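Local coordinates for protein putative aminomethyltransferase (Leptospirillum rubarum, PDB 3TTG) that probably binds folate and may transfer one-carbon units, as the glycine cleavage T-protein does, though its own substrate is not established, at residues N57-I62 against I100-P105; Q65-Q70 against S74-F79; R86-A91 against V113-K118; H174-Q179 against V184-D189. One frame throughout, in Å; residues are numbered along the deposited sequence.

Interaction 1 of 4, residues N57-I62 against I100-P105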
loop_
_atom_site.group_PDB
_atom_site.type_symbol
_atom_site.label_atom_id
_atom_site.label_comp_id
_atom_site.label_asym_id
_atom_site.label_seq_id
_atom_site.Cartn_x
_atom_site.Cartn_y
_atom_site.Cartn_z
ATOM N N ASN A 57 -12.112 13.633 -16.773
ATOM C CA ASN A 57 -12.953 14.469 -15.926
ATOM C C ASN A 57 -13.763 13.606 -14.928
ATOM O O ASN A 57 -13.980 13.990 -13.770
ATOM C CB ASN A 57 -13.880 15.304 -16.830
ATOM C CG ASN A 57 -13.157 16.449 -17.535
ATOM O OD1 ASN A 57 -11.971 16.714 -17.301
ATOM N ND2 ASN A 57 -13.850 17.163 -18.425
ATOM N N PHE A 58 -14.276 12.487 -15.430
ATOM C CA PHE A 58 -15.036 11.548 -14.636
ATOM C C PHE A 58 -14.174 11.085 -13.412
ATOM O O PHE A 58 -14.575 11.265 -12.274
ATOM C CB PHE A 58 -15.479 10.374 -15.517
ATOM C CG PHE A 58 -15.964 9.160 -14.786
ATOM C CD1 PHE A 58 -17.037 9.244 -13.905
ATOM C CD2 PHE A 58 -15.263 7.968 -14.856
ATOM C CE1 PHE A 58 -17.404 8.143 -13.125
ATOM C CE2 PHE A 58 -15.662 6.850 -14.110
ATOM C CZ PHE A 58 -16.721 6.953 -13.241
ATOM N N LEU A 59 -13.004 10.554 -13.653
ATOM C CA LEU A 59 -12.150 10.074 -12.575
ATOM C C LEU A 59 -11.577 11.177 -11.723
ATOM O O LEU A 59 -11.482 11.009 -10.512
ATOM C CB LEU A 59 -11.040 9.179 -13.122
ATOM C CG LEU A 59 -11.523 7.821 -13.674
ATOM C CD1 LEU A 59 -10.336 7.008 -14.188
ATOM C CD2 LEU A 59 -12.242 7.022 -12.619
ATOM N N GLN A 60 -11.279 12.323 -12.308
ATOM C CA GLN A 60 -10.744 13.474 -11.553
ATOM C C GLN A 60 -11.711 13.970 -10.473
ATOM O O GLN A 60 -11.264 14.471 -9.439
ATOM C CB GLN A 60 -10.463 14.624 -12.542
ATOM C CG GLN A 60 -9.818 15.873 -11.969
ATOM C CD GLN A 60 -8.332 15.701 -11.704
ATOM O OE1 GLN A 60 -7.815 14.616 -11.414
ATOM N NE2 GLN A 60 -7.622 16.807 -11.717
ATOM N N GLY A 61 -13.025 13.830 -10.708
ATOM C CA GLY A 61 -14.033 14.266 -9.757
ATOM C C GLY A 61 -14.267 13.263 -8.638
ATOM O O GLY A 61 -14.922 13.581 -7.644
ATOM N N ILE A 62 -13.665 12.089 -8.706
ATOM C CA ILE A 62 -13.903 11.105 -7.629
ATOM C C ILE A 62 -12.627 10.628 -6.920
ATOM O O ILE A 62 -12.727 10.206 -5.778
ATOM C CB ILE A 62 -14.743 9.915 -8.099
ATOM C CG1 ILE A 62 -14.096 9.171 -9.168
ATOM C CG2 ILE A 62 -16.149 10.377 -8.557
ATOM C CD1 ILE A 62 -14.973 8.027 -9.764
ATOM N N ILE A 100 -7.508 4.671 -18.831
ATOM C CA ILE A 100 -6.961 4.879 -17.484
ATOM C C ILE A 100 -7.020 3.509 -16.819
ATOM O O ILE A 100 -8.062 2.860 -16.892
ATOM C CB ILE A 100 -7.684 5.999 -16.672
ATOM C CG1 ILE A 100 -7.492 7.376 -17.373
ATOM C CG2 ILE A 100 -7.098 6.084 -15.255
ATOM C CD1 ILE A 100 -8.500 8.545 -16.925
ATOM N N ALA A 101 -5.889 2.994 -16.302
ATOM C CA ALA A 101 -5.843 1.696 -15.585
ATOM C C ALA A 101 -5.877 1.945 -14.091
ATOM O O ALA A 101 -5.129 2.772 -13.625
ATOM C CB ALA A 101 -4.578 0.940 -15.955
ATOM N N LEU A 102 -6.750 1.275 -13.356
ATOM C CA LEU A 102 -6.900 1.428 -11.933
ATOM C C LEU A 102 -6.734 0.104 -11.302
ATOM O O LEU A 102 -7.381 -0.884 -11.709
ATOM C CB LEU A 102 -8.301 2.024 -11.540
ATOM C CG LEU A 102 -8.654 3.363 -12.145
ATOM C CD1 LEU A 102 -10.130 3.706 -11.909
ATOM C CD2 LEU A 102 -7.749 4.466 -11.603
ATOM N N PHE A 103 -5.943 0.084 -10.245
ATOM C CA PHE A 103 -5.686 -1.159 -9.473
ATOM C C PHE A 103 -6.107 -0.938 -8.019
ATOM O O PHE A 103 -5.300 -0.504 -7.180
ATOM C CB PHE A 103 -4.245 -1.590 -9.579
ATOM C CG PHE A 103 -3.848 -1.768 -11.024
ATOM C CD1 PHE A 103 -3.832 -3.023 -11.604
ATOM C CD2 PHE A 103 -3.395 -0.692 -11.775
ATOM C CE1 PHE A 103 -3.489 -3.186 -12.944
ATOM C CE2 PHE A 103 -2.978 -0.862 -13.091
ATOM C CZ PHE A 103 -3.098 -2.101 -13.694
ATOM N N PRO A 104 -7.395 -1.205 -7.718
ATOM C CA PRO A 104 -7.888 -1.071 -6.337
ATOM C C PRO A 104 -7.428 -2.250 -5.464
ATOM O O PRO A 104 -6.672 -3.085 -5.934
ATOM C CB PRO A 104 -9.388 -1.048 -6.537
ATOM C CG PRO A 104 -9.585 -2.034 -7.626
ATOM C CD PRO A 104 -8.474 -1.712 -8.591
ATOM N N PRO A 105 -7.767 -2.271 -4.177
ATOM C CA PRO A 105 -7.263 -3.342 -3.317
ATOM C C PRO A 105 -7.783 -4.725 -3.670
ATOM O O PRO A 105 -8.913 -4.871 -4.123
ATOM C CB PRO A 105 -7.787 -2.943 -1.916
ATOM C CG PRO A 105 -8.091 -1.468 -2.005
ATOM C CD PRO A 105 -8.541 -1.258 -3.392
#
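L59, I100 and L102 meet chiefly through their terminal methyl groups, and all three are buried. L59 projects from helix 55-60 and ends in two branches that serve different partners. Its CD1 lies 3.5 Å from CG2 of I100, and the same methyl is 3.6 Å from I100 CD1, so one leucine methyl is seated between two branches of the isoleucine. The other branch, CD2, meets L102 CD1 at 4.0 Å. In both pairs the side chains reach out from their backbones and meet tip to tip.

The torsions explain this reach. L59 has CG anti to its carbonyl carbon (chi1 -69°) and chi2 at 180°, which extends the branches toward strand 99-103. I100 and L102, two residues apart on that strand, point to the same face of the sheet.

No hydrogen bond links the two segments; on the strand side the backbone of I100 pairs with V50 and that of L102 with I48. V50 also touches L59, and F112 and L116 of helix 109-118 pack on L102.

With nothing polar at the interface, the helix is held on the five-stranded antiparallel sheet here by apolar contact, with no directional bond between the two segments.

Interaction 2 of 4, residues Q65-Q70 against S74-F79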
loop_
_atom_site.group_PDB
_atom_site.type_symbol
_atom_site.label_atom_id
_atom_site.label_comp_id
_atom_site.label_asym_id
_atom_site.label_seq_id
_atom_site.Cartn_x
_atom_site.Cartn_y
_atom_site.Cartn_z
ATOM N N GLN A 65 -6.408 12.158 -5.995
ATOM C CA GLN A 65 -5.196 12.487 -6.696
ATOM C C GLN A 65 -5.499 13.255 -7.984
ATOM O O GLN A 65 -6.571 13.130 -8.557
ATOM C CB GLN A 65 -4.428 11.184 -7.016
ATOM C CG GLN A 65 -3.015 11.382 -7.643
ATOM C CD GLN A 65 -2.114 12.232 -6.803
ATOM O OE1 GLN A 65 -2.035 13.457 -6.962
ATOM N NE2 GLN A 65 -1.443 11.624 -5.858
ATOM N N ASP A 66 -4.588 14.104 -8.379
ATOM C CA ASP A 66 -4.629 14.800 -9.659
ATOM C C ASP A 66 -4.227 13.799 -10.791
ATOM O O ASP A 66 -3.031 13.445 -10.910
ATOM C CB ASP A 66 -3.672 15.967 -9.657
ATOM C CG ASP A 66 -3.829 16.832 -10.882
ATOM O OD1 ASP A 66 -4.444 16.354 -11.883
ATOM O OD2 ASP A 66 -3.293 17.940 -10.876
ATOM N N ILE A 67 -5.237 13.291 -11.502
ATOM C CA ILE A 67 -5.145 12.324 -12.615
ATOM C C ILE A 67 -4.823 13.043 -13.941
ATOM O O ILE A 67 -4.257 12.412 -14.797
ATOM C CB ILE A 67 -6.542 11.547 -12.709
ATOM C CG1 ILE A 67 -6.838 10.762 -11.438
ATOM C CG2 ILE A 67 -6.694 10.639 -13.945
ATOM C CD1 ILE A 67 -5.677 10.037 -10.811
ATOM N N LEU A 68 -5.249 14.312 -14.132
ATOM C CA LEU A 68 -5.058 15.085 -15.372
ATOM C C LEU A 68 -3.602 15.437 -15.630
ATOM O O LEU A 68 -3.147 15.374 -16.771
ATOM C CB LEU A 68 -5.857 16.420 -15.323
ATOM C CG LEU A 68 -7.355 16.343 -15.136
ATOM C CD1 LEU A 68 -7.943 17.763 -14.948
ATOM C CD2 LEU A 68 -7.997 15.608 -16.264
ATOM N N LYS A 69 -2.899 15.874 -14.588
ATOM C CA LYS A 69 -1.492 16.272 -14.696
ATOM C C LYS A 69 -0.575 15.083 -14.976
ATOM O O LYS A 69 0.508 15.275 -15.553
ATOM C CB LYS A 69 -1.003 17.007 -13.420
ATOM C CG LYS A 69 -0.596 16.118 -12.208
ATOM C CD LYS A 69 0.889 16.265 -11.803
ATOM C CE LYS A 69 1.921 15.564 -12.678
ATOM N NZ LYS A 69 2.421 16.382 -13.831
ATOM N N GLN A 70 -0.979 13.877 -14.519
ATOM C CA GLN A 70 -0.186 12.653 -14.652
ATOM C C GLN A 70 0.301 12.419 -16.093
ATOM O O GLN A 70 -0.501 12.491 -17.025
ATOM C CB GLN A 70 -1.004 11.442 -14.170
ATOM C CG GLN A 70 -0.129 10.286 -13.748
ATOM C CD GLN A 70 -0.934 9.108 -13.266
ATOM O OE1 GLN A 70 -1.941 9.244 -12.573
ATOM N NE2 GLN A 70 -0.535 7.928 -13.656
ATOM N N SER A 74 3.623 7.253 -16.290
ATOM C CA SER A 74 3.728 7.464 -14.876
ATOM C C SER A 74 2.676 6.671 -14.134
ATOM O O SER A 74 1.574 6.357 -14.644
ATOM C CB SER A 74 3.610 8.951 -14.539
ATOM O OG SER A 74 4.405 9.260 -13.396
ATOM N N LEU A 75 2.994 6.408 -12.868
ATOM C CA LEU A 75 2.077 5.783 -11.961
ATOM C C LEU A 75 1.764 6.779 -10.848
ATOM O O LEU A 75 2.674 7.429 -10.360
ATOM C CB LEU A 75 2.708 4.543 -11.372
ATOM C CG LEU A 75 1.793 3.614 -10.605
ATOM C CD1 LEU A 75 0.960 2.835 -11.516
ATOM C CD2 LEU A 75 2.623 2.674 -9.777
ATOM N N SER A 76 0.534 6.827 -10.391
ATOM C CA SER A 76 0.201 7.663 -9.232
ATOM C C SER A 76 -0.641 6.867 -8.252
ATOM O O SER A 76 -1.176 5.810 -8.606
ATOM C CB SER A 76 -0.535 8.911 -9.696
ATOM O OG SER A 76 -1.807 8.459 -10.080
ATOM N N TYR A 77 -0.545 7.231 -6.978
ATOM C CA TYR A 77 -1.332 6.664 -5.931
ATOM C C TYR A 77 -2.517 7.596 -5.693
ATOM O O TYR A 77 -2.367 8.826 -5.766
ATOM C CB TYR A 77 -0.507 6.588 -4.681
ATOM C CG TYR A 77 -1.152 5.822 -3.574
ATOM C CD1 TYR A 77 -1.367 4.464 -3.684
ATOM C CD2 TYR A 77 -1.417 6.424 -2.356
ATOM C CE1 TYR A 77 -1.866 3.727 -2.627
ATOM C CE2 TYR A 77 -1.925 5.702 -1.293
ATOM C CZ TYR A 77 -2.175 4.357 -1.435
ATOM O OH TYR A 77 -2.658 3.663 -0.355
ATOM N N SER A 78 -3.641 7.036 -5.427
ATOM C CA SER A 78 -4.832 7.825 -5.077
ATOM C C SER A 78 -5.683 7.130 -4.071
ATOM O O SER A 78 -5.738 5.899 -4.028
ATOM C CB SER A 78 -5.701 8.065 -6.310
ATOM O OG SER A 78 -6.715 9.036 -6.063
ATOM N N PHE A 79 -6.453 7.928 -3.345
ATOM C CA PHE A 79 -7.576 7.479 -2.572
ATOM C C PHE A 79 -8.870 7.774 -3.320
ATOM O O PHE A 79 -8.935 8.629 -4.205
ATOM C CB PHE A 79 -7.630 8.170 -1.193
ATOM C CG PHE A 79 -6.531 7.751 -0.295
ATOM C CD1 PHE A 79 -6.516 6.483 0.268
ATOM C CD2 PHE A 79 -5.454 8.589 -0.057
ATOM C CE1 PHE A 79 -5.452 6.075 1.052
ATOM C CE2 PHE A 79 -4.379 8.160 0.705
ATOM C CZ PHE A 79 -4.409 6.939 1.299
#
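S74 receives Q70 at the start of the segment: Q70 NE2 donates to S74 O at 2.8 Å, with the acceptor near the amide plane but the donor well above the carbonyl plane. Beyond L75, the side chain of S76 takes the other end of that amide, its OG donating to Q70 OE1 at 2.6 Å. Q70, extended beyond CG, thus bridges S74 and S76, although it is poorly ordered; its NE2 also bonds C93 O on strand 87-96.

At Y77 the backbone carbonyl is the target. Q65 NE2 meets Y77 O at 2.9 Å, almost straight on to the carbonyl and 7° out of the glutamine's own amide plane. A bend at chi2 (56°) folds the Q65 amide back, and its OE1 accepts from D66 N at 3.0 Å. S78 OG then accepts from Q65 N at 3.1 Å and donates to F79 O.

Replacing Q65 by a leucine would probably leave Y77 O and D66 N without these amide partners and let the loop shift against the strand.

Bonds from side chain to backbone dominate, so residues 65-70 are tied to strand 75-81 through glutamine amides and serine hydroxyls, with no backbone-to-backbone bond between the two segments.

Interaction 3 of 4, residues R86-A91 against V113-K118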
loop_
_atom_site.group_PDB
_atom_site.type_symbol
_atom_site.label_atom_id
_atom_site.label_comp_id
_atom_site.label_asym_id
_atom_site.label_seq_id
_atom_site.Cartn_x
_atom_site.Cartn_y
_atom_site.Cartn_z
ATOM N N ARG A 86 -13.316 10.231 4.498
ATOM C CA ARG A 86 -12.805 8.959 4.999
ATOM C C ARG A 86 -12.460 8.066 3.794
ATOM O O ARG A 86 -13.062 8.177 2.732
ATOM C CB ARG A 86 -13.818 8.259 5.905
ATOM C CG ARG A 86 -14.262 9.046 7.143
ATOM C CD ARG A 86 -13.120 9.072 8.143
ATOM N NE ARG A 86 -13.487 9.678 9.441
ATOM C CZ ARG A 86 -14.104 9.047 10.439
ATOM N NH1 ARG A 86 -14.484 7.773 10.302
ATOM N NH2 ARG A 86 -14.367 9.684 11.574
ATOM N N ILE A 87 -11.503 7.197 3.986
ATOM C CA ILE A 87 -10.975 6.339 2.937
ATOM C C ILE A 87 -11.926 5.188 2.629
ATOM O O ILE A 87 -12.184 4.367 3.495
ATOM C CB ILE A 87 -9.586 5.778 3.337
ATOM C CG1 ILE A 87 -8.493 6.924 3.556
ATOM C CG2 ILE A 87 -9.101 4.684 2.312
ATOM C CD1 ILE A 87 -7.288 6.373 4.305
ATOM N N LEU A 88 -12.322 5.050 1.367
ATOM C CA LEU A 88 -13.102 3.900 0.918
ATOM C C LEU A 88 -12.208 2.947 0.244
ATOM O O LEU A 88 -12.293 1.768 0.502
ATOM C CB LEU A 88 -14.230 4.294 -0.043
ATOM C CG LEU A 88 -15.283 5.253 0.512
ATOM C CD1 LEU A 88 -16.304 5.589 -0.557
ATOM C CD2 LEU A 88 -16.005 4.632 1.757
ATOM N N PHE A 89 -11.343 3.435 -0.645
ATOM C CA PHE A 89 -10.354 2.609 -1.367
ATOM C C PHE A 89 -9.079 3.382 -1.618
ATOM O O PHE A 89 -9.072 4.596 -1.604
ATOM C CB PHE A 89 -10.933 2.168 -2.761
ATOM C CG PHE A 89 -12.293 1.522 -2.727
ATOM C CD1 PHE A 89 -12.432 0.179 -2.382
ATOM C CD2 PHE A 89 -13.442 2.270 -2.951
ATOM C CE1 PHE A 89 -13.683 -0.389 -2.212
ATOM C CE2 PHE A 89 -14.719 1.678 -2.835
ATOM C CZ PHE A 89 -14.832 0.377 -2.406
ATOM N N ASP A 90 -8.003 2.665 -1.923
ATOM C CA ASP A 90 -6.815 3.239 -2.496
ATOM C C ASP A 90 -6.699 2.587 -3.891
ATOM O O ASP A 90 -7.390 1.634 -4.168
ATOM C CB ASP A 90 -5.555 3.084 -1.626
ATOM C CG ASP A 90 -5.015 1.665 -1.492
ATOM O OD1 ASP A 90 -5.632 0.757 -2.019
ATOM O OD2 ASP A 90 -3.917 1.501 -0.974
ATOM N N ALA A 91 -5.957 3.166 -4.790
ATOM C CA ALA A 91 -5.669 2.559 -6.095
ATOM C C ALA A 91 -4.337 3.061 -6.649
ATOM O O ALA A 91 -4.011 4.233 -6.475
ATOM C CB ALA A 91 -6.787 2.879 -7.092
ATOM N N VAL A 113 -15.881 -1.208 -8.553
ATOM C CA VAL A 113 -16.578 -0.899 -9.800
ATOM C C VAL A 113 -17.929 -0.234 -9.487
ATOM O O VAL A 113 -18.266 0.775 -10.118
ATOM C CB VAL A 113 -16.683 -2.158 -10.673
ATOM C CG1 VAL A 113 -17.690 -1.982 -11.811
ATOM C CG2 VAL A 113 -15.305 -2.482 -11.257
ATOM N N ASN A 114 -18.653 -0.736 -8.472
ATOM C CA ASN A 114 -19.914 -0.129 -8.036
ATOM C C ASN A 114 -19.717 1.315 -7.558
ATOM O O ASN A 114 -20.585 2.165 -7.760
ATOM C CB ASN A 114 -20.587 -0.972 -6.915
ATOM C CG ASN A 114 -21.176 -2.293 -7.407
ATOM O OD1 ASN A 114 -21.445 -2.483 -8.597
ATOM N ND2 ASN A 114 -21.411 -3.233 -6.503
ATOM N N HIS A 115 -18.651 1.567 -6.867
ATOM C CA HIS A 115 -18.303 2.941 -6.422
ATOM C C HIS A 115 -18.063 3.859 -7.600
ATOM O O HIS A 115 -18.696 4.901 -7.685
ATOM C CB HIS A 115 -17.092 2.947 -5.529
ATOM C CG HIS A 115 -16.708 4.322 -5.033
ATOM N ND1 HIS A 115 -17.415 4.947 -4.033
ATOM C CD2 HIS A 115 -15.715 5.153 -5.446
ATOM C CE1 HIS A 115 -16.857 6.144 -3.882
ATOM N NE2 HIS A 115 -15.837 6.316 -4.720
ATOM N N LEU A 116 -17.308 3.423 -8.589
ATOM C CA LEU A 116 -17.165 4.256 -9.805
ATOM C C LEU A 116 -18.510 4.491 -10.513
ATOM O O LEU A 116 -18.785 5.606 -10.966
ATOM C CB LEU A 116 -16.220 3.574 -10.788
ATOM C CG LEU A 116 -14.752 3.349 -10.349
ATOM C CD1 LEU A 116 -13.942 2.784 -11.511
ATOM C CD2 LEU A 116 -14.104 4.572 -9.924
ATOM N N LYS A 117 -19.368 3.436 -10.621
ATOM C CA LYS A 117 -20.636 3.543 -11.344
ATOM C C LYS A 117 -21.600 4.436 -10.622
ATOM O O LYS A 117 -22.377 5.091 -11.273
ATOM C CB LYS A 117 -21.269 2.159 -11.600
ATOM C CG LYS A 117 -20.486 1.404 -12.635
ATOM C CD LYS A 117 -21.074 0.081 -12.913
ATOM C CE LYS A 117 -20.320 -0.591 -14.042
ATOM N NZ LYS A 117 -20.850 -1.958 -14.349
ATOM N N LYS A 118 -21.498 4.551 -9.312
ATOM C CA LYS A 118 -22.283 5.507 -8.511
ATOM C C LYS A 118 -22.143 6.951 -9.051
ATOM O O LYS A 118 -23.087 7.737 -8.969
ATOM C CB LYS A 118 -21.761 5.460 -7.059
ATOM C CG LYS A 118 -22.547 6.221 -6.048
ATOM C CD LYS A 118 -21.918 6.066 -4.698
ATOM C CE LYS A 118 -22.519 7.032 -3.714
ATOM N NZ LYS A 118 -22.030 6.783 -2.338
#
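A classic beta bulge at L88 and F89, both facing F80 of the neighbouring strand 75-81, presents two consecutive side chains to H115 of helix 109-118. L88 reaches it with one methyl: CD1 lies 3.4 Å from H115 CE1 and 3.7 Å from ND1, meeting the part of the ring remote from the helix backbone. The leucine and histidine side chains cross at about a right angle. F89 comes nearer the root of the same residue, with CE2 3.8 Å from H115 CB and 4.0 Å from CG. The phenylalanine and histidine side chains slide past each other in opposite directions, their ring centroids 5.7 Å apart and their planes inclined at 56°, an oblique meeting of two aromatic groups.

The bulge probably allows this double approach. In a regular strand, adjacent side chains alternate between the two faces of the sheet, whereas here the chain turns a corner at L88 and both residues point to the helix. Backbone bonds from L88 and F89 to F80 keep the bulge in place on strand 75-81, and the H115 side chain also touches F80.

H115 has CG anti to the backbone N (chi1 -179°), which carries the imidazole away from the helix and past F89 to L88. No hydrogen bond joins the two segments. F89 also meets F112 edge to face, and H115 meets Y119 in the same way.

Interaction 4 of 4, residues H174-Q179 against V184-D189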
loop_
_atom_site.group_PDB
_atom_site.type_symbol
_atom_site.label_atom_id
_atom_site.label_comp_id
_atom_site.label_asym_id
_atom_site.label_seq_id
_atom_site.Cartn_x
_atom_site.Cartn_y
_atom_site.Cartn_z
ATOM N N HIS A 174 6.239 1.142 -8.016
ATOM C CA HIS A 174 5.727 2.121 -7.066
ATOM C C HIS A 174 6.689 3.300 -6.902
ATOM O O HIS A 174 7.921 3.151 -7.030
ATOM C CB HIS A 174 5.541 1.489 -5.663
ATOM C CG HIS A 174 4.498 0.425 -5.516
ATOM N ND1 HIS A 174 3.959 0.125 -4.285
ATOM C CD2 HIS A 174 4.002 -0.450 -6.424
ATOM C CE1 HIS A 174 3.160 -0.921 -4.478
ATOM N NE2 HIS A 174 3.142 -1.282 -5.746
ATOM N N PRO A 175 6.192 4.438 -6.428
ATOM C CA PRO A 175 7.130 5.479 -5.946
ATOM C C PRO A 175 7.940 4.927 -4.789
ATOM O O PRO A 175 7.439 4.086 -4.018
ATOM C CB PRO A 175 6.216 6.621 -5.483
ATOM C CG PRO A 175 4.883 6.094 -5.463
ATOM C CD PRO A 175 4.790 4.813 -6.193
ATOM N N THR A 176 9.203 5.341 -4.667
ATOM C CA THR A 176 10.047 4.822 -3.576
ATOM C C THR A 176 9.634 5.478 -2.230
ATOM O O THR A 176 9.818 4.832 -1.220
ATOM C CB THR A 176 11.498 5.001 -3.905
ATOM O OG1 THR A 176 11.711 6.392 -4.176
ATOM C CG2 THR A 176 11.913 4.133 -5.108
ATOM N N SER A 177 8.945 6.648 -2.231
ATOM C CA SER A 177 8.464 7.306 -1.004
ATOM C C SER A 177 7.021 6.978 -0.746
ATOM O O SER A 177 6.193 6.964 -1.672
ATOM C CB SER A 177 8.655 8.824 -1.055
ATOM O OG SER A 177 10.053 9.030 -1.010
ATOM N N PHE A 178 6.697 6.676 0.517
ATOM C CA PHE A 178 5.341 6.314 0.835
ATOM C C PHE A 178 4.889 6.985 2.119
ATOM O O PHE A 178 4.803 8.220 2.128
ATOM C CB PHE A 178 5.179 4.760 0.795
ATOM C CG PHE A 178 3.757 4.324 0.537
ATOM C CD1 PHE A 178 3.038 4.828 -0.558
ATOM C CD2 PHE A 178 3.084 3.500 1.437
ATOM C CE1 PHE A 178 1.735 4.415 -0.814
ATOM C CE2 PHE A 178 1.754 3.097 1.179
ATOM C CZ PHE A 178 1.088 3.581 0.060
ATOM N N GLN A 179 4.543 6.253 3.168
ATOM C CA GLN A 179 3.985 6.873 4.372
ATOM C C GLN A 179 4.989 7.878 4.975
ATOM O O GLN A 179 6.189 7.612 5.082
ATOM C CB GLN A 179 3.515 5.829 5.399
ATOM C CG GLN A 179 4.656 5.141 6.171
ATOM C CD GLN A 179 5.493 4.227 5.348
ATOM O OE1 GLN A 179 5.117 3.784 4.259
ATOM N NE2 GLN A 179 6.584 3.805 5.897
ATOM N N VAL A 184 10.628 3.662 1.241
ATOM C CA VAL A 184 10.301 2.287 1.600
ATOM C C VAL A 184 10.933 1.275 0.598
ATOM O O VAL A 184 10.541 0.110 0.547
ATOM C CB VAL A 184 8.790 2.083 1.735
ATOM C CG1 VAL A 184 8.203 3.010 2.820
ATOM C CG2 VAL A 184 8.055 2.242 0.404
ATOM N N GLY A 185 11.860 1.738 -0.205
ATOM C CA GLY A 185 12.544 0.858 -1.136
ATOM C C GLY A 185 11.730 0.510 -2.362
ATOM O O GLY A 185 10.588 0.959 -2.517
ATOM N N LEU A 186 12.318 -0.308 -3.243
ATOM C CA LEU A 186 11.655 -0.670 -4.479
ATOM C C LEU A 186 10.541 -1.720 -4.306
ATOM O O LEU A 186 10.689 -2.713 -3.575
ATOM C CB LEU A 186 12.671 -1.192 -5.511
ATOM C CG LEU A 186 13.569 -0.114 -6.067
ATOM C CD1 LEU A 186 14.881 -0.732 -6.581
ATOM C CD2 LEU A 186 12.858 0.689 -7.158
ATOM N N GLN A 187 9.466 -1.504 -5.043
ATOM C CA GLN A 187 8.303 -2.447 -5.146
ATOM C C GLN A 187 7.780 -2.460 -6.545
ATOM O O GLN A 187 7.503 -1.392 -7.082
ATOM C CB GLN A 187 7.164 -2.081 -4.232
ATOM C CG GLN A 187 7.477 -2.057 -2.771
ATOM C CD GLN A 187 6.290 -1.571 -1.993
ATOM O OE1 GLN A 187 6.125 -0.356 -1.744
ATOM N NE2 GLN A 187 5.452 -2.491 -1.568
ATOM N N ALA A 188 7.738 -3.619 -7.181
ATOM C CA ALA A 188 7.177 -3.731 -8.503
ATOM C C ALA A 188 6.103 -4.800 -8.536
ATOM O O ALA A 188 6.251 -5.865 -7.920
ATOM C CB ALA A 188 8.253 -4.063 -9.509
ATOM N N ASP A 189 4.995 -4.492 -9.220
ATOM C CA ASP A 189 3.883 -5.417 -9.413
ATOM C C ASP A 189 3.757 -5.741 -10.877
ATOM O O ASP A 189 3.496 -4.864 -11.706
ATOM C CB ASP A 189 2.589 -4.859 -8.919
ATOM C CG ASP A 189 2.658 -4.330 -7.491
ATOM O OD1 ASP A 189 3.384 -4.946 -6.643
ATOM O OD2 ASP A 189 2.065 -3.280 -7.239
HETATM O O HOH W 1 9.363 1.243 -5.833
HETATM O O HOH W 2 3.878 1.379 -1.739
HETATM O O HOH W 3 8.089 1.433 -3.241
#
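H174 and Q187 are joined through backbone and side chain alike. H174 N donates to Q187 O at 3.0 Å, and the imidazole lies against the glutamine, whose CB sits over one ring face in a CH-pi contact, 3.9 Å from the centroid. Q187 runs extended beyond CG, carrying its amide obliquely past the ring. Water 2 bridges the two, bonding H174 ND1 and donating to Q187 OE1.

With CG anti to its carbonyl carbon (chi1 -66°), H174 brings its imidazole up to D189, and NE2 faces the carboxylate. There it donates to OD2 at 2.7 Å, within 3° of the ring plane, on the syn side but tilted out of the plane of a carboxylate turned 77° from the imidazole. A leucine in place of H174 would probably leave D189 OD2 without this donor and water 2 without its bond to the imidazole ND1.

Farther along, V184 N donates to T176 O at 2.8 Å. V184 CG2 packs on F178 CB at 3.8 Å, while CG1 lies against the amide of Q179, whose NE2 bonds K228 O.

These bonds close the long loop of the beta-hairpin formed by strands 170-173 and 187-193 in the folate-binding domain, with a His-carboxylate hydrogen bond at its base.

In the fold
All four interactions belong to the folate-binding domain, and the first three gather around one five-stranded antiparallel sheet. Interaction 1 sets helix 55-60 on strand 99-103, and interaction 2, nested within the loop it closes, lies with its centre about 9 Å away. Interaction 3 is equally near interaction 1, and their segments alternate along the chain. Interactions 2 and 3 join through neighbouring strands 75-81 and 87-96, where Y77 OH meets D90 OD2. Interaction 4 follows last, at the loop between strands 170-173 and 187-193 of the mixed sheet; its centre is about 15 Å from that of interaction 2, which it touches where F178 packs on Y77. This hairpin loop therefore packs against strand 75-81 of the other sheet, in part through these two rings.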